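Local coordinates for probable 3-hydroxyisobutyrate dehydrogenase (Pseudomonas aeruginosa, PDB 3OBB) that catalyses the NAD-dependent oxidation of L-serine and methyl-L-serine, with low activity toward beta-hydroxyisobutyrate, and works as a homotetramer built as a dimer of dimers, at the interface of chains A and B and the interface of chains A and C. Sequence-based numbering; all coordinates share one arbitrary frame. Chains: chain A/B/C, Probable 3-hydroxyisobutyrate dehydrogenase.

Contact 1: the interface of chains A and B. Residues chain A 178, 182, 263-264, 266-267; chain B 189, 193.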
ATOM      1  N   GLN A 178      12.481  -1.685  10.278  1.00 27.25           N
ATOM      2  CA  GLN A 178      11.472  -1.481   9.252  1.00 27.35           C
ATOM      3  C   GLN A 178      11.544  -2.563   8.156  1.00 27.09           C
ATOM      4  O   GLN A 178      10.516  -3.076   7.677  1.00 25.20           O
ATOM      5  CB  GLN A 178      11.562  -0.093   8.637  1.00 27.58           C
ATOM      6  CG  GLN A 178      10.413   0.163   7.664  1.00 28.64           C
ATOM      7  CD  GLN A 178      10.413   1.596   7.110  1.00 31.30           C
ATOM      8  OE1 GLN A 178      11.389   2.036   6.484  1.00 31.33           O
ATOM      9  NE2 GLN A 178       9.322   2.309   7.323  1.00 31.67           N
ATOM     10  N   VAL A 182       8.693  -5.519   7.076  1.00 28.18           N
ATOM     11  CA  VAL A 182       8.352  -5.809   5.681  1.00 25.82           C
ATOM     12  C   VAL A 182       8.592  -7.274   5.370  1.00 28.01           C
ATOM     13  O   VAL A 182       7.721  -7.920   4.776  1.00 27.71           O
ATOM     14  CB  VAL A 182       9.200  -4.929   4.774  1.00 25.91           C
ATOM     15  CG1 VAL A 182       9.183  -5.404   3.313  1.00 21.76           C
ATOM     16  CG2 VAL A 182       8.771  -3.450   4.969  1.00 21.26           C
ATOM     17  N   SER A 263      10.842   8.019   0.520  1.00 35.14           N
ATOM     18  CA  SER A 263       9.620   7.262   0.294  1.00 33.91           C
ATOM     19  C   SER A 263       9.776   5.837   0.852  1.00 33.19           C
ATOM     20  O   SER A 263      10.718   5.100   0.497  1.00 31.65           O
ATOM     21  CB  SER A 263       9.309   7.213  -1.205  1.00 33.47           C
ATOM     22  OG  SER A 263       8.140   6.459  -1.457  1.00 33.00           O
ATOM     23  N   THR A 264       8.846   5.459   1.728  1.00 32.62           N
ATOM     24  CA  THR A 264       8.849   4.119   2.342  1.00 32.54           C
ATOM     25  C   THR A 264       7.510   3.370   2.160  1.00 32.26           C
ATOM     26  O   THR A 264       6.797   3.083   3.148  1.00 31.72           O
ATOM     27  CB  THR A 264       9.181   4.210   3.820  1.00 31.55           C
ATOM     28  OG1 THR A 264       8.291   5.165   4.433  1.00 33.39           O
ATOM     29  CG2 THR A 264      10.607   4.635   3.985  1.00 32.98           C
HETATM   30  N   MSE A 266       6.681   0.285   1.447  1.00 30.84           N
HETATM   31  CA  MSE A 266       6.498  -1.015   2.095  1.00 31.47           C
HETATM   32  C   MSE A 266       6.439  -0.843   3.596  1.00 30.66           C
HETATM   33  O   MSE A 266       5.511  -1.343   4.214  1.00 30.85           O
HETATM   34  CB  MSE A 266       7.579  -2.041   1.683  1.00 31.60           C
HETATM   35  CG  MSE A 266       7.936  -1.983   0.224  1.00 36.24           C
HETATM   36 SE   MSE A 266       6.460  -2.545  -0.976  0.80 48.29          SE
HETATM   37  CE  MSE A 266       6.025  -4.060   0.063  1.00 33.86           C
ATOM     38  N   GLY A 267       7.419  -0.137   4.171  1.00 30.39           N
ATOM     39  CA  GLY A 267       7.450   0.164   5.627  1.00 29.90           C
ATOM     40  C   GLY A 267       6.161   0.848   6.101  1.00 30.90           C
ATOM     41  O   GLY A 267       5.532   0.349   7.017  1.00 30.80           O
TER
ATOM     42  N   GLU B 189      14.337   0.411  -0.352  1.00 27.09           N
ATOM     43  CA  GLU B 189      13.787   1.540   0.376  1.00 28.53           C
ATOM     44  C   GLU B 189      14.548   1.759   1.691  1.00 28.47           C
ATOM     45  O   GLU B 189      14.716   2.912   2.137  1.00 28.95           O
ATOM     46  CB  GLU B 189      12.278   1.344   0.620  1.00 28.14           C
ATOM     47  CG  GLU B 189      11.906   0.754   1.945  1.00 29.46           C
ATOM     48  CD  GLU B 189      10.360   0.611   2.129  1.00 29.15           C
ATOM     49  OE1 GLU B 189       9.601   0.883   1.168  1.00 27.16           O
ATOM     50  OE2 GLU B 189       9.936   0.243   3.252  1.00 28.20           O
ATOM     51  N   LEU B 193      16.701   5.075   2.611  1.00 31.05           N
ATOM     52  CA  LEU B 193      16.410   5.772   3.872  1.00 31.36           C
ATOM     53  C   LEU B 193      17.712   5.995   4.708  1.00 32.55           C
ATOM     54  O   LEU B 193      17.995   7.117   5.178  1.00 32.14           O
ATOM     55  CB  LEU B 193      15.340   4.999   4.650  1.00 30.26           C
ATOM     56  CG  LEU B 193      14.888   5.542   6.016  1.00 33.66           C
ATOM     57  CD1 LEU B 193      14.428   7.033   5.917  1.00 32.76           C
ATOM     58  CD2 LEU B 193      13.818   4.626   6.659  1.00 30.70           C
TER
HETATM   59  O   HOH W   1      13.510   5.306   1.045  1.00 27.85           O

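Contact 2: the interface of chains A and C. Residues chain A 269, 273, 276; chain C 269, 273, 276.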
ATOM      1  N   LEU A 269       3.163   0.873   4.687  1.00 29.48           N
ATOM      2  CA  LEU A 269       2.106  -0.134   4.647  1.00 29.25           C
ATOM      3  C   LEU A 269       2.277  -1.099   5.816  1.00 28.14           C
ATOM      4  O   LEU A 269       1.305  -1.429   6.484  1.00 28.83           O
ATOM      5  CB  LEU A 269       2.094  -0.907   3.338  1.00 29.10           C
ATOM      6  CG  LEU A 269       0.786  -1.421   2.728  1.00 31.19           C
ATOM      7  CD1 LEU A 269       1.063  -2.661   1.876  1.00 25.99           C
ATOM      8  CD2 LEU A 269      -0.441  -1.626   3.656  1.00 29.06           C
ATOM      9  N   LEU A 273      -0.646  -1.952   8.785  1.00 28.72           N
ATOM     10  CA  LEU A 273      -1.067  -3.320   9.117  1.00 29.26           C
ATOM     11  C   LEU A 273      -0.826  -3.641  10.599  1.00 28.86           C
ATOM     12  O   LEU A 273      -1.685  -4.253  11.272  1.00 28.87           O
ATOM     13  CB  LEU A 273      -0.381  -4.334   8.190  1.00 27.35           C
ATOM     14  CG  LEU A 273      -0.767  -4.197   6.691  1.00 31.53           C
ATOM     15  CD1 LEU A 273       0.013  -5.187   5.846  1.00 28.21           C
ATOM     16  CD2 LEU A 273      -2.339  -4.357   6.377  1.00 30.72           C
ATOM     17  N   LEU A 276      -3.569  -2.028  12.544  1.00 31.68           N
ATOM     18  CA  LEU A 276      -4.756  -2.893  12.454  1.00 32.47           C
ATOM     19  C   LEU A 276      -4.682  -3.980  13.514  1.00 32.07           C
ATOM     20  O   LEU A 276      -5.651  -4.274  14.160  1.00 32.15           O
ATOM     21  CB  LEU A 276      -4.800  -3.546  11.071  1.00 32.60           C
ATOM     22  CG  LEU A 276      -5.768  -3.033   9.989  1.00 36.24           C
ATOM     23  CD1 LEU A 276      -6.118  -1.527  10.041  1.00 36.02           C
ATOM     24  CD2 LEU A 276      -5.406  -3.513   8.561  1.00 32.10           C
TER
ATOM     25  N   LEU C 269      -4.375  -1.929  -3.141  1.00 29.48           N
ATOM     26  CA  LEU C 269      -4.432  -1.891  -1.683  1.00 29.25           C
ATOM     27  C   LEU C 269      -5.880  -2.038  -1.225  1.00 28.14           C
ATOM     28  O   LEU C 269      -6.155  -2.796  -0.301  1.00 28.83           O
ATOM     29  CB  LEU C 269      -3.838  -0.612  -1.114  1.00 29.10           C
ATOM     30  CG  LEU C 269      -3.108  -0.602   0.233  1.00 31.19           C
ATOM     31  CD1 LEU C 269      -3.218   0.784   0.871  1.00 25.99           C
ATOM     32  CD2 LEU C 269      -3.411  -1.729   1.255  1.00 29.06           C
ATOM     33  N   LEU C 273      -7.360  -5.021   1.420  1.00 28.72           N
ATOM     34  CA  LEU C 273      -8.142  -4.702   2.623  1.00 29.26           C
ATOM     35  C   LEU C 273      -9.523  -5.373   2.593  1.00 28.86           C
ATOM     36  O   LEU C 273      -9.993  -5.920   3.615  1.00 28.87           O
ATOM     37  CB  LEU C 273      -8.247  -3.181   2.807  1.00 27.35           C
ATOM     38  CG  LEU C 273      -6.889  -2.471   3.068  1.00 31.53           C
ATOM     39  CD1 LEU C 273      -7.080  -0.969   3.163  1.00 28.21           C
ATOM     40  CD2 LEU C 273      -6.092  -2.986   4.370  1.00 30.72           C
ATOM     41  N   LEU C 276      -9.036  -8.951   3.524  1.00 31.68           N
ATOM     42  CA  LEU C 276      -8.928  -9.027   4.990  1.00 32.47           C
ATOM     43  C   LEU C 276     -10.317  -9.084   5.606  1.00 32.07           C
ATOM     44  O   LEU C 276     -10.559  -9.845   6.502  1.00 32.15           O
ATOM     45  CB  LEU C 276      -8.205  -7.781   5.506  1.00 32.60           C
ATOM     46  CG  LEU C 276      -6.729  -7.852   5.942  1.00 36.24           C
ATOM     47  CD1 LEU C 276      -5.850  -8.897   5.215  1.00 36.02           C
ATOM     48  CD2 LEU C 276      -6.048  -6.464   6.041  1.00 32.10           C
TER

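Contact 3: the interface of chains A and B. Residues chain A 124, 176-177, 180; chain B 211-213.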
ATOM      1  N   SER A 124      19.764  -4.881  19.025  1.00 37.82           N
ATOM      2  CA  SER A 124      18.930  -5.766  18.222  1.00 39.16           C
ATOM      3  C   SER A 124      19.209  -7.208  18.688  1.00 40.15           C
ATOM      4  O   SER A 124      20.341  -7.558  19.015  1.00 40.97           O
ATOM      5  CB  SER A 124      19.273  -5.511  16.743  1.00 38.46           C
ATOM      6  OG  SER A 124      18.791  -6.502  15.890  1.00 42.42           O
ATOM      7  N   ASN A 176      16.769  -1.184   9.774  1.00 27.32           N
ATOM      8  CA  ASN A 176      16.820  -2.623   9.946  1.00 27.58           C
ATOM      9  C   ASN A 176      15.475  -3.139  10.404  1.00 27.81           C
ATOM     10  O   ASN A 176      14.991  -4.086   9.841  1.00 28.33           O
ATOM     11  CB  ASN A 176      17.880  -3.045  10.967  1.00 26.78           C
ATOM     12  CG  ASN A 176      17.856  -4.530  11.219  1.00 27.34           C
ATOM     13  OD1 ASN A 176      18.504  -5.288  10.506  1.00 27.87           O
ATOM     14  ND2 ASN A 176      17.040  -4.974  12.211  1.00 26.22           N
ATOM     15  N   ASN A 177      14.893  -2.529  11.445  1.00 28.22           N
ATOM     16  CA  ASN A 177      13.612  -3.005  11.964  1.00 27.92           C
ATOM     17  C   ASN A 177      12.441  -2.778  11.039  1.00 27.60           C
ATOM     18  O   ASN A 177      11.525  -3.616  10.986  1.00 27.32           O
ATOM     19  CB  ASN A 177      13.343  -2.543  13.405  1.00 28.06           C
ATOM     20  CG  ASN A 177      14.037  -3.454  14.415  1.00 29.84           C
ATOM     21  OD1 ASN A 177      15.094  -3.987  14.089  1.00 29.08           O
ATOM     22  ND2 ASN A 177      13.422  -3.699  15.601  1.00 26.42           N
ATOM     23  N   LEU A 180      12.752  -5.584   8.647  1.00 25.58           N
ATOM     24  CA  LEU A 180      12.230  -6.792   9.317  1.00 25.81           C
ATOM     25  C   LEU A 180      10.701  -6.887   9.251  1.00 26.05           C
ATOM     26  O   LEU A 180      10.150  -7.971   9.028  1.00 26.80           O
ATOM     27  CB  LEU A 180      12.638  -6.820  10.797  1.00 24.58           C
ATOM     28  CG  LEU A 180      11.997  -7.883  11.712  1.00 26.46           C
ATOM     29  CD1 LEU A 180      12.118  -9.292  11.180  1.00 22.63           C
ATOM     30  CD2 LEU A 180      12.491  -7.778  13.230  1.00 24.46           C
TER
ATOM     31  N   SER B 211      21.773  -8.961  10.398  1.00 32.53           N
ATOM     32  CA  SER B 211      20.808  -8.782  11.467  1.00 33.31           C
ATOM     33  C   SER B 211      19.396  -9.230  11.062  1.00 32.45           C
ATOM     34  O   SER B 211      19.223  -9.946  10.061  1.00 32.23           O
ATOM     35  CB  SER B 211      20.838  -7.336  11.980  1.00 33.13           C
ATOM     36  OG  SER B 211      22.173  -6.975  12.292  1.00 35.80           O
ATOM     37  N   SER B 212      18.397  -8.832  11.850  1.00 31.82           N
ATOM     38  CA  SER B 212      17.009  -9.298  11.622  1.00 31.21           C
ATOM     39  C   SER B 212      16.389  -8.746  10.317  1.00 30.22           C
ATOM     40  O   SER B 212      15.400  -9.266   9.850  1.00 30.56           O
ATOM     41  CB  SER B 212      16.135  -9.000  12.840  1.00 30.27           C
ATOM     42  OG  SER B 212      16.152  -7.611  13.102  1.00 29.99           O
ATOM     43  N   GLY B 213      17.014  -7.739   9.708  1.00 30.62           N
ATOM     44  CA  GLY B 213      16.624  -7.301   8.371  1.00 29.70           C
ATOM     45  C   GLY B 213      17.196  -8.177   7.270  1.00 29.77           C
ATOM     46  O   GLY B 213      16.886  -7.971   6.082  1.00 30.09           O
TER

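Contact 4: the interface of chains A and B. Residues chain A 183, 187, 208, 213, 215, 218; chain B 179, 183.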
ATOM      1  N   LEU A 183       9.755  -7.829   5.765  1.00 26.98           N
ATOM      2  CA  LEU A 183       9.969  -9.230   5.410  1.00 28.10           C
ATOM      3  C   LEU A 183       9.072 -10.191   6.177  1.00 27.10           C
ATOM      4  O   LEU A 183       8.722 -11.269   5.659  1.00 26.09           O
ATOM      5  CB  LEU A 183      11.455  -9.654   5.455  1.00 28.38           C
ATOM      6  CG  LEU A 183      12.193  -9.547   6.736  1.00 29.11           C
ATOM      7  CD1 LEU A 183      11.925 -10.845   7.534  1.00 32.37           C
ATOM      8  CD2 LEU A 183      13.706  -9.331   6.426  1.00 27.30           C
ATOM      9  N   THR A 187       6.521 -12.564   4.440  1.00 28.87           N
ATOM     10  CA  THR A 187       6.583 -13.992   4.713  1.00 27.77           C
ATOM     11  C   THR A 187       5.213 -14.600   5.131  1.00 28.03           C
ATOM     12  O   THR A 187       4.771 -15.631   4.602  1.00 28.45           O
ATOM     13  CB  THR A 187       7.733 -14.334   5.731  1.00 28.87           C
ATOM     14  OG1 THR A 187       9.005 -13.837   5.231  1.00 25.77           O
ATOM     15  CG2 THR A 187       7.829 -15.869   5.933  1.00 27.40           C
HETATM   16  N   MSE A 208      11.135 -21.686   0.136  1.00 31.29           N
HETATM   17  CA  MSE A 208      11.368 -20.243   0.083  1.00 31.16           C
HETATM   18  C   MSE A 208      12.595 -19.869   0.872  1.00 31.48           C
HETATM   19  O   MSE A 208      13.372 -19.016   0.416  1.00 30.61           O
HETATM   20  CB  MSE A 208      10.148 -19.447   0.546  1.00 30.51           C
HETATM   21  CG  MSE A 208       8.948 -19.628  -0.351  1.00 28.89           C
HETATM   22 SE   MSE A 208       7.563 -18.325  -0.043  0.80 32.51          SE
HETATM   23  CE  MSE A 208       7.242 -18.691   1.872  1.00 30.82           C
ATOM     24  N   GLY A 213      13.358 -16.135  -2.196  1.00 30.62           N
ATOM     25  CA  GLY A 213      12.479 -15.576  -1.173  1.00 29.70           C
ATOM     26  C   GLY A 213      13.085 -15.626   0.219  1.00 29.77           C
ATOM     27  O   GLY A 213      12.482 -15.115   1.182  1.00 30.09           O
ATOM     28  N   ASN A 215      14.871 -15.252   3.786  1.00 27.81           N
ATOM     29  CA  ASN A 215      15.023 -14.113   4.689  1.00 27.22           C
ATOM     30  C   ASN A 215      15.130 -14.548   6.145  1.00 28.36           C
ATOM     31  O   ASN A 215      14.936 -15.744   6.502  1.00 27.98           O
ATOM     32  CB  ASN A 215      13.892 -13.104   4.477  1.00 26.48           C
ATOM     33  CG  ASN A 215      12.556 -13.660   4.891  1.00 27.67           C
ATOM     34  OD1 ASN A 215      12.305 -13.820   6.064  1.00 30.47           O
ATOM     35  ND2 ASN A 215      11.714 -14.003   3.929  1.00 30.28           N
ATOM     36  N   LEU A 218      12.273 -16.492   7.754  1.00 30.44           N
ATOM     37  CA  LEU A 218      12.200 -17.873   7.318  1.00 30.89           C
ATOM     38  C   LEU A 218      13.323 -18.711   7.942  1.00 31.86           C
ATOM     39  O   LEU A 218      13.168 -19.926   8.118  1.00 31.98           O
ATOM     40  CB  LEU A 218      12.264 -17.960   5.788  1.00 30.38           C
ATOM     41  CG  LEU A 218      10.980 -17.644   4.998  1.00 28.05           C
ATOM     42  CD1 LEU A 218      11.313 -17.463   3.507  1.00 27.63           C
ATOM     43  CD2 LEU A 218       9.851 -18.706   5.147  1.00 22.30           C
TER
ATOM     44  N   LEU B 179       7.433 -12.985  -2.753  1.00 27.27           N
ATOM     45  CA  LEU B 179       8.190 -12.664  -1.563  1.00 26.94           C
ATOM     46  C   LEU B 179       9.543 -11.973  -1.933  1.00 26.57           C
ATOM     47  O   LEU B 179       9.940 -11.001  -1.292  1.00 26.05           O
ATOM     48  CB  LEU B 179       8.386 -13.897  -0.670  1.00 26.04           C
ATOM     49  CG  LEU B 179       9.207 -13.654   0.611  1.00 25.89           C
ATOM     50  CD1 LEU B 179       8.652 -12.492   1.485  1.00 24.96           C
ATOM     51  CD2 LEU B 179       9.224 -14.910   1.449  1.00 24.82           C
ATOM     52  N   LEU B 183      10.893  -8.402  -0.658  1.00 26.98           N
ATOM     53  CA  LEU B 183      12.141  -8.151   0.059  1.00 28.10           C
ATOM     54  C   LEU B 183      13.095  -7.235  -0.694  1.00 27.10           C
ATOM     55  O   LEU B 183      13.885  -6.503  -0.067  1.00 26.09           O
ATOM     56  CB  LEU B 183      12.835  -9.441   0.553  1.00 28.38           C
ATOM     57  CG  LEU B 183      13.254 -10.457  -0.442  1.00 29.11           C
ATOM     58  CD1 LEU B 183      14.653 -10.047  -0.960  1.00 32.37           C
ATOM     59  CD2 LEU B 183      13.249 -11.858   0.242  1.00 27.30           C
TER

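Contact 1: the interface of chains A and B
B:Glu189 reaches out of the long helix 168-196 to cap the start of helix 265-279 in chain A, a helix N-cap made across a subunit boundary in this 3-hydroxyisobutyrate dehydrogenase-related enzyme. Hydrogen bonds carry the contact. B:Glu189 OE1 takes the backbone N of A:Met266, a selenomethionine, at 3.0 Å (155° at the hydrogen). Its OE2 takes the backbone N of A:Gly267, and this B:Glu189 OE2 to A:Gly267 N bond is 2.7 Å long. Both oxygens use their syn lone pairs, so the carboxylate presents its fork to two successive N-H groups of the first helical turn. An unusual first torsion (chi1 95°), followed by an extended chain, delivers it there. The helix start would probably stabilise negative charge on the carboxylate. A water adds a bridge, lying 2.9 Å from the backbone O of A:Ser263 and at the same distance from that of B:Glu189. Van der Waals contacts flank the carboxylate. A:Thr264 passes beside it, its CA 3.8 Å from CD of B:Glu189, while A:Met266 crosses it at about a right angle with CB and CG. A:Gln178 also crosses at about a right angle, its amide plane 56° from the carboxylate plane. Farther along the helix, CD2 of B:Leu193 packs 3.6 Å from the amide oxygen OE1 of A:Gln178.

Contact 2: the interface of chains A and C
This is a two-fold helix-to-helix interface, a leucine seam joining chains A and C in the homotetramer of this HIBADH-related dehydrogenase. Helix 265-279 of each chain runs in roughly the same direction as its partner, crossing it at about 28°, and the leucines at 269, 273 and 276 follow the four-then-three spacing familiar from coiled coils, which lines them up along one face. A:Leu269 and C:Leu269 meet across the two-fold through their CD2 methyls, 3.8 Å apart, the two side chains sliding past each other in opposite directions. Two turns on, CD2 of A:Leu276 lies 3.9 Å from CD2 of C:Leu276, and here the side chains run obliquely to one another. Leu273 fills the stretch between these pairs: CD2 of A:Leu273 comes to 4.3 Å from CD2 of C:Leu276, with the reciprocal approach from C:Leu273 to A:Leu276. Leu273 is well staggered and extended (chi2 177°). Leu276, like Leu269, departs from the usual staggered values; its chi1 of -103° brings its CD2 methyl toward the axis. The CA atoms of A:Leu269 and C:Leu269 stand 9.3 Å apart, and those of A:Leu276 and C:Leu276 10.5 Å.

Contact 3: the interface of chains A and B
The backbone of B:Ser212 and B:Gly213 turns with turn-like torsions (psi -14° and 0°), setting the N-H of B:Gly213 against A:Asn176 on the long helix 168-196. A:Asn176 lies next to A:Asn177, which sits one helical turn beyond the catalytic lysine in the signature stretch of the beta-hydroxyacid dehydrogenases. The side-chain amide of A:Asn176 bonds to both chains. Its oxygen OD1 accepts from the backbone N of B:Gly213 at 3.0 Å, with the donor well above the carbonyl plane. The nitrogen ND2 of A:Asn176 gives one hydrogen to the hydroxyl OG of B:Ser212 at 2.9 Å and the other to OD1 of A:Asn177, also at 2.9 Å. Both acceptors lie nearly in the amide plane of A:Asn176, which fixes its rotation and makes A:Asn177 a second-shell prop for the subunit contact. With OG set between its own backbone N and carbonyl carbon (chi1 58°), B:Ser212 turns its hydroxyl toward that amide. A:Ser124, in the DAPVSGG substrate-site segment, is a neighbour of this serine but is not bonded to it. Partner residues thus come up to the active-site end of the helix and probably help to shape it. A:Leu180, one turn farther along the helix, packs against the same serine: its CD2 methyl lies 3.9 Å from CB of B:Ser212, and the CD1 methyl of A:Leu180 3.5 Å from the backbone O of B:Ser212.

Contact 4: the interface of chains A and B
B:Leu179 plugs a pocket in chain A formed by helix 168-196, the end of helix 201-209 and the loop leading to helix 216-220, a knob-in-pocket contact of the HIBADH-related dimer. Its CD2 methyl faces CD1 of A:Leu218 tip to tip at 3.9 Å and lies 4.1 Å from the selenium of A:Met208, a selenomethionine whose side chain crosses at about a right angle. The same B:Leu179 CD2 touches the backbone O of A:Gly213 at 3.3 Å. With CG opposite its backbone N (chi1 179°), the leucine extends away from its helix, and its CD1 methyl branches toward A:Thr187, 3.6 Å from the backbone N. B:Leu183, one turn on, lays CD2 over A:Gly213, 4.1 Å from CA. The rim is polar, and its groups bond to one another within chain A. A:Asn215 ND2 donates to the backbone O of A:Gly213 at 3.1 Å and to the hydroxyl OG1 of A:Thr187 at 3.0 Å, and that hydroxyl donates to the backbone O of A:Leu183. The N-H of A:Leu218 comes to OD1 of A:Asn215 from above the carbonyl plane. This network ties the 213-215 loop to the long helix and the first turn of helix 216-220, placing the pocket where the loop folds back against helix 168-196.

Contacts 1, 3 and 4 belong to the A-B interface and lie about 13 to 15 Å apart between their C-alpha centres; all use helix 168-196, from both subunits in contacts 1 and 4 and from chain A in contact 3. Gly213 serves contact 3 from chain B and contact 4 from chain A. Contact 2 forms another pairing, its C-alpha centre about 15 Å from that of contact 1. Those two share helix 265-279: its first turn receives chain B, its later turns chain C, so one helix links the two interfaces described. Contact 3 is centred about 6 Å from catalytic A:Lys173, so the A-B pairing may help to shape the active site.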